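PDB 4MDB: mariner Mos1 transposase, which mediates cut-and-paste transposition of the Mos1 element, its metal-dependent catalytic domain being present here with two magnesium ions and the drug raltegravir. Local coordinates for residues E10-T15 with P152-S157; K70-V75 with E86-G91; R31-D36 with H122-L127. The protein carries 1 engineered substitution. All blocks are in the same frame, centred on the assembly; numbering follows the deposited sequence. Where two conformers were deposited one is given.

Overall arrangement
The three contacts are concentric along the chain: 70-75 pairs with 86-91 (contact 2) between the two halves of contact 3 (31-36 with 122-127), and both fall between the two halves of contact 1 (10-15 with 152-157). Contacts 2 and 3 belong to the same mixed sheet of the RNase-H-like catalytic domain, where strands 69-78 and 32-42 are neighbours; their centres are about 21 Å apart. Contact 1 lies off the sheet, between helix 6-25 and the loop after strand 149-150, with its centre about 18 Å from that of contact 3 and about 27 Å from that of contact 2. Contacts 1 and 3 both touch raltegravir, so the loop carrying A155 and Y156 and the central strand carrying D36 line one pocket.

Contact 1: residues E10-T15 with P152-S157; sequences ERRKNT and PHAAYS. With RLT (N-(4-fluorobenzyl)-5-hydroxy-1-methyl-2-(1-methyl-1-{[(5-methyl-1,3,4-oxadiazol-2-yl)carbonyl]amino}ethyl)-6-oxo-1,6-di hydropyrimidine-4-carboxamide), chain B.
R12 and S157 make the polar link: NH1 donates to S157 OG at 2.9 Å, a weak hydrogen bond with an N-H...O angle of 149°. The hydroxyl lies at the edge of the guanidinium, near its plane. Stronger hold comes from outside, through a salt bridge from NH1 to D159 and bonds from NE to G221 O and NH2 to K222 O.

R11 contributes a flat contact instead. Its guanidinium spreads over the backbone, with A154 CA 4.1 Å above the centre of one face; NH2 is 3.4 Å from H153 O, but the angle is too poor for a bond.

Apolar contacts fill the rest. A154 CB touches CG of both R11 and R12. T15 CG2, anti to the backbone N, reaches P152 CB at 3.8 Å, while T15 OG1 turns back to R11 O (2.8 Å).

On the ligand side, A155 CB approaches raltegravir CAA at 3.5 Å, and the drug's oxadiazole covers one face of the Y156 ring.

The contact thus sets helix 6-25 against the loop that runs from strand 149-150 to helix 162-175, with P152 also resting on L19 of helix 6-25.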
loop_
_atom_site.group_PDB
_atom_site.type_symbol
_atom_site.label_atom_id
_atom_site.label_comp_id
_atom_site.label_asym_id
_atom_site.label_seq_id
_atom_site.Cartn_x
_atom_site.Cartn_y
_atom_site.Cartn_z
ATOM N N GLU A 10 0.600 -13.698 -17.178
ATOM C CA GLU A 10 0.540 -15.029 -16.560
ATOM C C GLU A 10 0.717 -14.877 -15.025
ATOM O O GLU A 10 -0.048 -15.488 -14.256
ATOM C CB GLU A 10 1.578 -15.921 -17.205
ATOM C CG GLU A 10 2.259 -17.037 -16.484
ATOM C CD GLU A 10 3.447 -17.539 -17.339
ATOM O OE1 GLU A 10 4.609 -17.176 -17.050
ATOM O OE2 GLU A 10 3.235 -18.210 -18.376
ATOM N N ARG A 11 1.682 -14.052 -14.635
ATOM C CA ARG A 11 1.979 -13.814 -13.181
ATOM C C ARG A 11 0.761 -13.177 -12.495
ATOM O O ARG A 11 0.297 -13.643 -11.397
ATOM C CB ARG A 11 3.201 -12.944 -12.993
ATOM C CG ARG A 11 3.601 -12.772 -11.494
ATOM C CD ARG A 11 5.113 -12.793 -11.321
ATOM N NE ARG A 11 5.594 -12.319 -10.000
ATOM C CZ ARG A 11 6.237 -11.171 -9.755
ATOM N NH1 ARG A 11 6.474 -10.269 -10.721
ATOM N NH2 ARG A 11 6.616 -10.908 -8.508
ATOM N N ARG A 12 0.162 -12.210 -13.169
ATOM C CA ARG A 12 -1.075 -11.539 -12.646
ATOM C C ARG A 12 -2.170 -12.555 -12.479
ATOM O O ARG A 12 -2.778 -12.689 -11.425
ATOM C CB ARG A 12 -1.598 -10.390 -13.522
ATOM C CG ARG A 12 -0.785 -9.101 -13.412
ATOM C CD ARG A 12 -0.950 -8.157 -14.553
ATOM N NE ARG A 12 -2.339 -7.812 -14.735
ATOM C CZ ARG A 12 -2.996 -6.851 -14.095
ATOM N NH1 ARG A 12 -2.372 -6.150 -13.123
ATOM N NH2 ARG A 12 -4.274 -6.658 -14.316
ATOM N N LYS A 13 -2.435 -13.369 -13.530
ATOM C CA LYS A 13 -3.560 -14.304 -13.411
ATOM C C LYS A 13 -3.313 -15.316 -12.353
ATOM O O LYS A 13 -4.202 -15.623 -11.541
ATOM C CB LYS A 13 -3.878 -15.013 -14.786
ATOM C CG LYS A 13 -5.129 -15.770 -14.807
ATOM C CD LYS A 13 -5.205 -16.636 -16.057
ATOM C CE LYS A 13 -6.561 -17.252 -16.068
ATOM N NZ LYS A 13 -6.703 -18.351 -17.091
ATOM N N ASN A 14 -2.108 -15.836 -12.324
ATOM C CA ASN A 14 -1.755 -16.906 -11.387
ATOM C C ASN A 14 -1.831 -16.395 -9.909
ATOM O O ASN A 14 -2.387 -17.080 -9.036
ATOM C CB ASN A 14 -0.346 -17.416 -11.633
ATOM C CG ASN A 14 -0.260 -18.289 -12.888
ATOM O OD1 ASN A 14 -1.303 -18.699 -13.446
ATOM N ND2 ASN A 14 0.975 -18.602 -13.320
ATOM N N THR A 15 -1.316 -15.191 -9.729
ATOM C CA THR A 15 -1.335 -14.528 -8.353
ATOM C C THR A 15 -2.773 -14.325 -7.913
ATOM O O THR A 15 -3.147 -14.710 -6.779
ATOM C CB THR A 15 -0.551 -13.254 -8.365
ATOM O OG1 THR A 15 0.824 -13.607 -8.684
ATOM C CG2 THR A 15 -0.600 -12.537 -6.977
ATOM N N PRO A 152 1.814 -12.289 -2.174
ATOM C CA PRO A 152 2.305 -12.198 -3.530
ATOM C C PRO A 152 1.684 -10.999 -4.227
ATOM O O PRO A 152 0.553 -10.658 -3.932
ATOM C CB PRO A 152 1.784 -13.466 -4.188
ATOM C CG PRO A 152 0.836 -14.044 -3.306
ATOM C CD PRO A 152 1.048 -13.498 -1.908
ATOM N N HIS A 153 2.465 -10.368 -5.055
ATOM C CA HIS A 153 2.007 -9.250 -5.833
ATOM C C HIS A 153 2.787 -9.269 -7.104
ATOM O O HIS A 153 3.993 -9.255 -7.092
ATOM C CB HIS A 153 2.232 -7.945 -5.106
ATOM C CG HIS A 153 1.595 -6.768 -5.755
ATOM N ND1 HIS A 153 0.251 -6.545 -5.712
ATOM C CD2 HIS A 153 2.120 -5.728 -6.439
ATOM C CE1 HIS A 153 -0.046 -5.455 -6.379
ATOM N NE2 HIS A 153 1.086 -4.920 -6.805
ATOM N N ALA A 154 2.051 -9.272 -8.204
ATOM C CA ALA A 154 2.622 -9.177 -9.544
ATOM C C ALA A 154 3.105 -7.800 -9.948
ATOM O O ALA A 154 2.486 -6.763 -9.699
ATOM C CB ALA A 154 1.573 -9.654 -10.537
ATOM N N ALA A 155 4.195 -7.782 -10.693
ATOM C CA ALA A 155 4.639 -6.579 -11.390
ATOM C C ALA A 155 3.589 -5.849 -12.258
ATOM O O ALA A 155 2.674 -6.491 -12.789
ATOM C CB ALA A 155 5.862 -6.976 -12.197
ATOM N N TYR A 156 3.701 -4.529 -12.358
ATOM C CA TYR A 156 2.833 -3.666 -13.122
ATOM C C TYR A 156 1.371 -3.869 -12.749
ATOM O O TYR A 156 0.497 -3.827 -13.620
ATOM C CB TYR A 156 3.017 -3.903 -14.639
ATOM C CG TYR A 156 4.335 -3.402 -15.127
ATOM C CD1 TYR A 156 4.485 -2.070 -15.507
ATOM C CD2 TYR A 156 5.432 -4.239 -15.179
ATOM C CE1 TYR A 156 5.715 -1.596 -15.950
ATOM C CE2 TYR A 156 6.661 -3.784 -15.619
ATOM C CZ TYR A 156 6.799 -2.466 -15.998
ATOM O OH TYR A 156 8.022 -2.015 -16.425
ATOM N N SER A 157 1.086 -4.044 -11.437
ATOM C CA SER A 157 -0.306 -4.286 -11.036
ATOM C C SER A 157 -0.868 -3.248 -10.026
ATOM O O SER A 157 -1.337 -3.596 -8.984
ATOM C CB SER A 157 -0.404 -5.678 -10.505
ATOM O OG SER A 157 -0.031 -6.698 -11.487
HETATM C CAA RLT B . 7.585 -3.950 -12.403
HETATM C CAB RLT B . 1.465 3.462 -11.105
HETATM C CAC RLT B . 2.810 1.684 -13.200
HETATM C CAD RLT B . 4.386 3.892 -12.749
HETATM O OAE RLT B . 5.994 1.231 -7.279
HETATM O OAF RLT B . 4.383 -0.547 -11.926
HETATM O OAG RLT B . 1.463 3.242 -8.630
HETATM O OAH RLT B . 3.345 2.170 -7.067
HETATM F FAI RLT B . 8.801 -4.738 -10.125
HETATM C CAJ RLT B . 7.587 -2.957 -9.085
HETATM C CAK RLT B . 9.648 -2.494 -10.200
HETATM C CAL RLT B . 7.455 -1.588 -8.771
HETATM C CAM RLT B . 9.527 -1.132 -9.891
HETATM C CAN RLT B . 8.333 0.822 -8.881
HETATM N NAO RLT B . 8.476 -1.567 -13.169
HETATM N NAP RLT B . 7.783 -0.327 -13.186
HETATM N NAQ RLT B . 4.887 1.826 -10.488
HETATM N NAR RLT B . 7.005 1.237 -9.349
HETATM N NAS RLT B . 5.246 1.450 -12.782
HETATM O OAT RLT B . 6.397 -1.935 -12.390
HETATM C CAU RLT B . 5.953 1.293 -8.478
HETATM C CAV RLT B . 5.292 0.136 -12.426
HETATM C CAW RLT B . 7.590 -2.478 -12.687
HETATM C CAX RLT B . 8.691 -3.417 -9.809
HETATM C CAY RLT B . 8.441 -0.657 -9.172
HETATM C CAZ RLT B . 3.628 2.253 -8.375
HETATM C CBA RLT B . 6.551 -0.608 -12.685
HETATM C CBB RLT B . 4.771 1.740 -9.107
HETATM C CBC RLT B . 3.864 2.339 -11.221
HETATM C CBD RLT B . 2.521 2.764 -9.145
HETATM N NBE RLT B . 2.698 2.831 -10.537
HETATM C CBF RLT B . 4.123 2.362 -12.814
#

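Contact 2: residues K70-V75 with E86-G91; sequences KTMLCV and ELLKPG. Unlike the reference sequence in segment 86-91: P90 (reference Arg).
Peptide groups are the flat elements where C74 meets E86, and each is met at its carbonyl oxygen. C74 N approaches E86 O nearly along the C=O axis at 2.8 Å, and E86 N returns to C74 O within that carbonyl's plane at 2.9 Å, which makes this the hydrogen-bonded pair of an antiparallel ladder. L73 and L87 form the next, non-hydrogen-bonded pair, with their CA atoms 4.6 Å apart. L88 N then reaches M72 O at 2.8 Å.

Beyond L87 the second segment is no longer strand but stays close. A water accepts from M72 N and donates to K89 O, bridging the two segments, and G91 N closes the end on K70 O at 2.7 Å. P90, which differs from the reference sequence, brings its CA within 3.2 Å of the same oxygen as a CA-H...O contact.

Side chains sort to two faces. On that of L73 and L87, T71 crosses L87 at about a right angle, its CG2 lying 3.5 Å from L87 CD1. T71 OG1 is anti to the backbone N (chi1 172°), but its very short approach to L88 O makes the exact hydroxyl position doubtful. F168 and M171 of helix 162-175 cover L73. On the face of C74 and E86, L88 spreads its branches, CD1 to C74 SG and CD2 to M72 CB, while helix 96-113 supplies Q102 to E86 OE1; E86 OE2 is bound by Y84.

Chemically, the hairpin of strands 69-78 and 81-87 is joined mainly by backbone bonds, extended past the L73-L87 pair by the L88-M72 bond, a water and the K70-G91 bond, with apolar side-chain contacts between the segments on both faces, helix 162-175 lying over L73 and helix 96-113 giving E86 a polar partner in Q102.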
loop_
_atom_site.group_PDB
_atom_site.type_symbol
_atom_site.label_atom_id
_atom_site.label_comp_id
_atom_site.label_asym_id
_atom_site.label_seq_id
_atom_site.Cartn_x
_atom_site.Cartn_y
_atom_site.Cartn_z
ATOM N N LYS A 70 9.727 18.186 -5.080
ATOM C CA LYS A 70 8.802 17.113 -4.736
ATOM C C LYS A 70 9.245 16.363 -3.517
ATOM O O LYS A 70 10.433 16.244 -3.236
ATOM C CB LYS A 70 8.626 16.196 -5.924
ATOM C CG LYS A 70 9.927 15.582 -6.379
ATOM C CD LYS A 70 9.782 14.767 -7.651
ATOM C CE LYS A 70 11.079 14.072 -7.999
ATOM N NZ LYS A 70 10.778 12.991 -8.958
ATOM N N THR A 71 8.264 15.791 -2.808
ATOM C CA THR A 71 8.481 15.024 -1.617
ATOM C C THR A 71 7.740 13.681 -1.808
ATOM O O THR A 71 6.697 13.632 -2.391
ATOM C CB THR A 71 7.950 15.744 -0.358
ATOM O OG1 THR A 71 8.002 14.884 0.773
ATOM C CG2 THR A 71 6.515 16.241 -0.572
ATOM N N MET A 72 8.347 12.621 -1.332
ATOM C CA MET A 72 7.731 11.327 -1.421
ATOM C C MET A 72 6.887 11.071 -0.179
ATOM O O MET A 72 7.350 11.148 0.964
ATOM C CB MET A 72 8.789 10.264 -1.543
ATOM C CG MET A 72 8.246 8.962 -2.063
ATOM S SD MET A 72 9.490 7.705 -2.377
ATOM C CE MET A 72 10.316 8.549 -3.708
ATOM N N LEU A 73 5.644 10.728 -0.443
ATOM C CA LEU A 73 4.732 10.211 0.583
ATOM C C LEU A 73 4.929 8.712 0.607
ATOM O O LEU A 73 4.800 8.038 -0.453
ATOM C CB LEU A 73 3.325 10.570 0.311
ATOM C CG LEU A 73 2.204 9.938 1.121
ATOM C CD1 LEU A 73 2.256 10.336 2.576
ATOM C CD2 LEU A 73 0.913 10.308 0.505
ATOM N N CYS A 74 5.102 8.173 1.813
ATOM C CA CYS A 74 5.184 6.724 2.041
ATOM C C CYS A 74 4.104 6.450 3.063
ATOM O O CYS A 74 4.180 6.963 4.168
ATOM C CB CYS A 74 6.512 6.359 2.599
ATOM S SG CYS A 74 7.926 6.970 1.602
ATOM N N VAL A 75 3.121 5.647 2.725
ATOM C CA VAL A 75 2.020 5.499 3.681
ATOM C C VAL A 75 1.598 4.048 3.755
ATOM O O VAL A 75 1.571 3.334 2.755
ATOM C CB VAL A 75 0.821 6.424 3.265
ATOM C CG1 VAL A 75 0.379 6.139 1.826
ATOM C CG2 VAL A 75 -0.394 6.243 4.125
ATOM N N GLU A 86 5.209 8.588 6.276
ATOM C CA GLU A 86 6.349 9.545 6.243
ATOM C C GLU A 86 6.298 10.361 4.986
ATOM O O GLU A 86 5.907 9.871 3.907
ATOM C CB GLU A 86 7.665 8.794 6.364
ATOM C CG GLU A 86 7.911 8.098 7.683
ATOM C CD GLU A 86 9.253 7.420 7.763
ATOM O OE1 GLU A 86 10.056 7.575 6.780
ATOM O OE2 GLU A 86 9.513 6.643 8.733
ATOM N N LEU A 87 6.683 11.639 5.114
ATOM C CA LEU A 87 6.854 12.508 3.983
ATOM C C LEU A 87 8.367 12.811 3.966
ATOM O O LEU A 87 8.987 13.268 4.977
ATOM C CB LEU A 87 5.957 13.713 4.115
ATOM C CG LEU A 87 5.830 14.653 2.921
ATOM C CD1 LEU A 87 4.985 14.100 1.762
ATOM C CD2 LEU A 87 5.318 16.003 3.364
ATOM N N LEU A 88 9.011 12.409 2.895
ATOM C CA LEU A 88 10.465 12.471 2.859
ATOM C C LEU A 88 10.861 13.923 2.515
ATOM O O LEU A 88 10.098 14.674 1.914
ATOM C CB LEU A 88 11.057 11.466 1.874
ATOM C CG LEU A 88 11.501 10.043 2.290
ATOM C CD1 LEU A 88 10.729 9.415 3.419
ATOM C CD2 LEU A 88 11.629 9.058 1.130
ATOM N N LYS A 89 12.076 14.269 2.903
ATOM C CA LYS A 89 12.595 15.583 2.618
ATOM C C LYS A 89 12.750 15.718 1.120
ATOM O O LYS A 89 13.067 14.744 0.413
ATOM C CB LYS A 89 13.893 15.811 3.386
ATOM C CG LYS A 89 13.661 15.775 4.896
ATOM C CD LYS A 89 14.369 16.900 5.633
ATOM C CE LYS A 89 15.885 16.739 5.580
ATOM N NZ LYS A 89 16.356 15.482 6.239
ATOM N N PRO A 90 12.498 16.922 0.615
ATOM C CA PRO A 90 12.381 17.119 -0.819
ATOM C C PRO A 90 13.477 16.478 -1.648
ATOM O O PRO A 90 14.651 16.570 -1.308
ATOM C CB PRO A 90 12.365 18.643 -0.950
ATOM C CG PRO A 90 11.606 19.073 0.267
ATOM C CD PRO A 90 11.954 18.078 1.353
ATOM N N GLY A 91 13.065 15.759 -2.694
ATOM C CA GLY A 91 13.980 15.107 -3.609
ATOM C C GLY A 91 14.515 13.741 -3.181
ATOM O O GLY A 91 14.941 12.985 -4.028
HETATM O O HOH W 1 11.272 13.141 -1.116
#

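Contact 3: residues R31-D36 with H122-L127; sequences RIVTGD and HRVIFL. With MG (magnesium ion), chain C; MG (magnesium ion), chain D; RLT (N-(4-fluorobenzyl)-5-hydroxy-1-methyl-2-(1-methyl-1-{[(5-methyl-1,3,4-oxadiazol-2-yl)carbonyl]amino}ethyl)-6-oxo-1,6-di hydropyrimidine-4-carboxamide), chain B.
Strand 32-36 runs parallel to strand 125-127, their directions 23° apart, with I32 beside I125, V33 beside F126 and T34 beside L127. The bonds alternate as parallel pairing requires: I125 N gives to R31 O (3.0 Å), V33 N to I125 O, and L127 N to V33 O (2.9 Å). The ladder ends at L127 O, which takes two donors: G35 N at 3.3 Å and the T34 hydroxyl at 2.7 Å. T34 OG1 sits above the carbonyl plane, brought there by a first torsion that sets it anti to the backbone N (chi1 -166°).

I32, T34, I125 and L127 share one face, where I32 CG1 packs on I125 CG2 and P162 and S163 of helix 162-175 lie close by. The opposite face holds V33 and F126; V33 CG1 meets the ring at CD1 and CE1, and helix 96-113 covers both residues. Before the strands proper, R31 folds over the other segment. Its NH1 donates to R123 O at 2.8 Å, in the guanidinium plane, while I125 CD1 lies over one face, 3.6 Å from R31 CZ and offset toward the rim. The H122 ring is turned 86° to that guanidinium and meets R31 at CD through ND1.

At the far end, D36 divides its carboxylate between two magnesium ions: OD2 binds one at 1.9 Å and OD1 the other at 2.1 Å. Raltegravir OAH bridges the same ions; D164 also binds the ion held by OD2, and D129 the ion held by OD1. The chemistry is that of the DDD motif in an RNase-H fold: the central strand, paired through its backbone to 125-127, delivers one aspartate to both metals, and the drug's oxygens occupy coordination positions beside it.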
loop_
_atom_site.group_PDB
_atom_site.type_symbol
_atom_site.label_atom_id
_atom_site.label_comp_id
_atom_site.label_asym_id
_atom_site.label_seq_id
_atom_site.Cartn_x
_atom_site.Cartn_y
_atom_site.Cartn_z
ATOM N N ARG A 31 -6.887 -8.703 8.081
ATOM C CA ARG A 31 -5.535 -8.709 8.586
ATOM C C ARG A 31 -4.539 -8.042 7.635
ATOM O O ARG A 31 -3.351 -8.037 7.907
ATOM C CB ARG A 31 -5.058 -10.133 8.936
ATOM C CG ARG A 31 -6.028 -10.756 9.901
ATOM C CD ARG A 31 -5.528 -12.022 10.518
ATOM N NE ARG A 31 -5.534 -13.180 9.640
ATOM C CZ ARG A 31 -4.442 -13.788 9.192
ATOM N NH1 ARG A 31 -3.244 -13.366 9.531
ATOM N NH2 ARG A 31 -4.578 -14.857 8.433
ATOM N N ILE A 32 -4.988 -7.459 6.522
ATOM C CA ILE A 32 -4.066 -6.861 5.557
ATOM C C ILE A 32 -3.687 -5.441 5.980
ATOM O O ILE A 32 -4.538 -4.598 6.340
ATOM C CB ILE A 32 -4.721 -6.778 4.148
ATOM C CG1 ILE A 32 -4.907 -8.167 3.590
ATOM C CG2 ILE A 32 -3.877 -5.940 3.236
ATOM C CD1 ILE A 32 -5.662 -8.192 2.290
ATOM N N VAL A 33 -2.413 -5.216 5.969
ATOM C CA VAL A 33 -1.847 -3.914 6.079
ATOM C C VAL A 33 -1.142 -3.712 4.726
ATOM O O VAL A 33 -0.380 -4.571 4.259
ATOM C CB VAL A 33 -0.803 -3.900 7.218
ATOM C CG1 VAL A 33 0.056 -2.641 7.240
ATOM C CG2 VAL A 33 -1.475 -4.107 8.574
ATOM N N THR A 34 -1.383 -2.544 4.150
ATOM C CA THR A 34 -0.845 -2.276 2.798
ATOM C C THR A 34 -0.209 -0.935 2.741
ATOM O O THR A 34 -0.556 -0.031 3.505
ATOM C CB THR A 34 -1.910 -2.575 1.741
ATOM O OG1 THR A 34 -1.355 -2.639 0.419
ATOM C CG2 THR A 34 -2.984 -1.523 1.671
ATOM N N GLY A 35 0.627 -0.704 1.728
ATOM C CA GLY A 35 1.275 0.586 1.613
ATOM C C GLY A 35 1.970 0.754 0.314
ATOM O O GLY A 35 2.191 -0.210 -0.458
ATOM N N ASP A 36 2.354 1.983 0.069
ATOM C CA ASP A 36 2.996 2.345 -1.239
ATOM C C ASP A 36 3.478 3.810 -1.100
ATOM O O ASP A 36 3.082 4.580 -0.200
ATOM C CB ASP A 36 1.980 2.275 -2.373
ATOM C CG ASP A 36 2.594 2.331 -3.767
ATOM O OD1 ASP A 36 3.710 1.823 -3.906
ATOM O OD2 ASP A 36 1.823 2.876 -4.618
ATOM N N HIS A 122 -3.248 -11.815 16.261
ATOM C CA HIS A 122 -3.532 -11.675 14.838
ATOM C C HIS A 122 -2.274 -11.316 14.055
ATOM O O HIS A 122 -1.677 -10.261 14.270
ATOM C CB HIS A 122 -4.613 -10.614 14.611
ATOM C CG HIS A 122 -5.989 -11.179 14.445
ATOM N ND1 HIS A 122 -6.785 -10.893 13.357
ATOM C CD2 HIS A 122 -6.709 -12.014 15.230
ATOM C CE1 HIS A 122 -7.938 -11.527 13.479
ATOM N NE2 HIS A 122 -7.918 -12.214 14.607
ATOM N N ARG A 123 -1.876 -12.202 13.147
ATOM C CA ARG A 123 -0.696 -11.982 12.332
ATOM C C ARG A 123 -0.973 -11.022 11.194
ATOM O O ARG A 123 -1.989 -11.123 10.514
ATOM C CB ARG A 123 -0.246 -13.334 11.766
ATOM C CG ARG A 123 1.038 -13.287 11.015
ATOM C CD ARG A 123 1.386 -14.620 10.416
ATOM N NE ARG A 123 2.744 -14.578 9.842
ATOM C CZ ARG A 123 3.276 -15.536 9.074
ATOM N NH1 ARG A 123 2.563 -16.613 8.705
ATOM N NH2 ARG A 123 4.522 -15.440 8.616
ATOM N N VAL A 124 -0.060 -10.097 11.034
ATOM C CA VAL A 124 -0.123 -9.103 9.975
ATOM C C VAL A 124 0.066 -9.818 8.645
ATOM O O VAL A 124 1.012 -10.610 8.474
ATOM C CB VAL A 124 0.898 -7.994 10.143
ATOM C CG1 VAL A 124 0.954 -7.138 8.863
ATOM C CG2 VAL A 124 0.611 -7.226 11.452
ATOM N N ILE A 125 -0.763 -9.463 7.662
ATOM C CA ILE A 125 -0.567 -9.854 6.323
ATOM C C ILE A 125 -0.151 -8.564 5.573
ATOM O O ILE A 125 -0.971 -7.676 5.452
ATOM C CB ILE A 125 -1.810 -10.489 5.705
ATOM C CG1 ILE A 125 -2.156 -11.783 6.439
ATOM C CG2 ILE A 125 -1.659 -10.716 4.193
ATOM C CD1 ILE A 125 -3.459 -12.398 6.036
ATOM N N PHE A 126 0.987 -8.545 4.939
ATOM C CA PHE A 126 1.544 -7.299 4.410
ATOM C C PHE A 126 1.488 -7.332 2.906
ATOM O O PHE A 126 1.994 -8.267 2.262
ATOM C CB PHE A 126 2.993 -7.120 4.869
ATOM C CG PHE A 126 3.570 -5.755 4.693
ATOM C CD1 PHE A 126 2.991 -4.672 5.258
ATOM C CD2 PHE A 126 4.756 -5.580 3.977
ATOM C CE1 PHE A 126 3.557 -3.420 5.179
ATOM C CE2 PHE A 126 5.317 -4.309 3.866
ATOM C CZ PHE A 126 4.686 -3.248 4.497
ATOM N N LEU A 127 0.906 -6.289 2.343
ATOM C CA LEU A 127 0.799 -6.163 0.890
ATOM C C LEU A 127 1.497 -4.932 0.423
ATOM O O LEU A 127 1.060 -3.783 0.709
ATOM C CB LEU A 127 -0.668 -6.190 0.451
ATOM C CG LEU A 127 -1.010 -5.962 -1.049
ATOM C CD1 LEU A 127 -0.390 -7.109 -1.817
ATOM C CD2 LEU A 127 -2.516 -5.978 -1.121
HETATM MG MG MG C . 1.641 3.162 -6.523
HETATM MG MG MG D . 4.813 1.620 -5.653
HETATM C CAA RLT B . 7.585 -3.950 -12.403
HETATM C CAB RLT B . 1.465 3.462 -11.105
HETATM C CAC RLT B . 2.810 1.684 -13.200
HETATM C CAD RLT B . 4.386 3.892 -12.749
HETATM O OAE RLT B . 5.994 1.231 -7.279
HETATM O OAF RLT B . 4.383 -0.547 -11.926
HETATM O OAG RLT B . 1.463 3.242 -8.630
HETATM O OAH RLT B . 3.345 2.170 -7.067
HETATM F FAI RLT B . 8.801 -4.738 -10.125
HETATM C CAJ RLT B . 7.587 -2.957 -9.085
HETATM C CAK RLT B . 9.648 -2.494 -10.200
HETATM C CAL RLT B . 7.455 -1.588 -8.771
HETATM C CAM RLT B . 9.527 -1.132 -9.891
HETATM C CAN RLT B . 8.333 0.822 -8.881
HETATM N NAO RLT B . 8.476 -1.567 -13.169
HETATM N NAP RLT B . 7.783 -0.327 -13.186
HETATM N NAQ RLT B . 4.887 1.826 -10.488
HETATM N NAR RLT B . 7.005 1.237 -9.349
HETATM N NAS RLT B . 5.246 1.450 -12.782
HETATM O OAT RLT B . 6.397 -1.935 -12.390
HETATM C CAU RLT B . 5.953 1.293 -8.478
HETATM C CAV RLT B . 5.292 0.136 -12.426
HETATM C CAW RLT B . 7.590 -2.478 -12.687
HETATM C CAX RLT B . 8.691 -3.417 -9.809
HETATM C CAY RLT B . 8.441 -0.657 -9.172
HETATM C CAZ RLT B . 3.628 2.253 -8.375
HETATM C CBA RLT B . 6.551 -0.608 -12.685
HETATM C CBB RLT B . 4.771 1.740 -9.107
HETATM C CBC RLT B . 3.864 2.339 -11.221
HETATM C CBD RLT B . 2.521 2.764 -9.145
HETATM N NBE RLT B . 2.698 2.831 -10.537
HETATM C CBF RLT B . 4.123 2.362 -12.814
HETATM O O HOH W 2 2.340 5.081 -6.407
HETATM O O HOH W 3 6.523 1.232 -4.539
HETATM O O HOH W 4 5.403 3.628 -5.552
#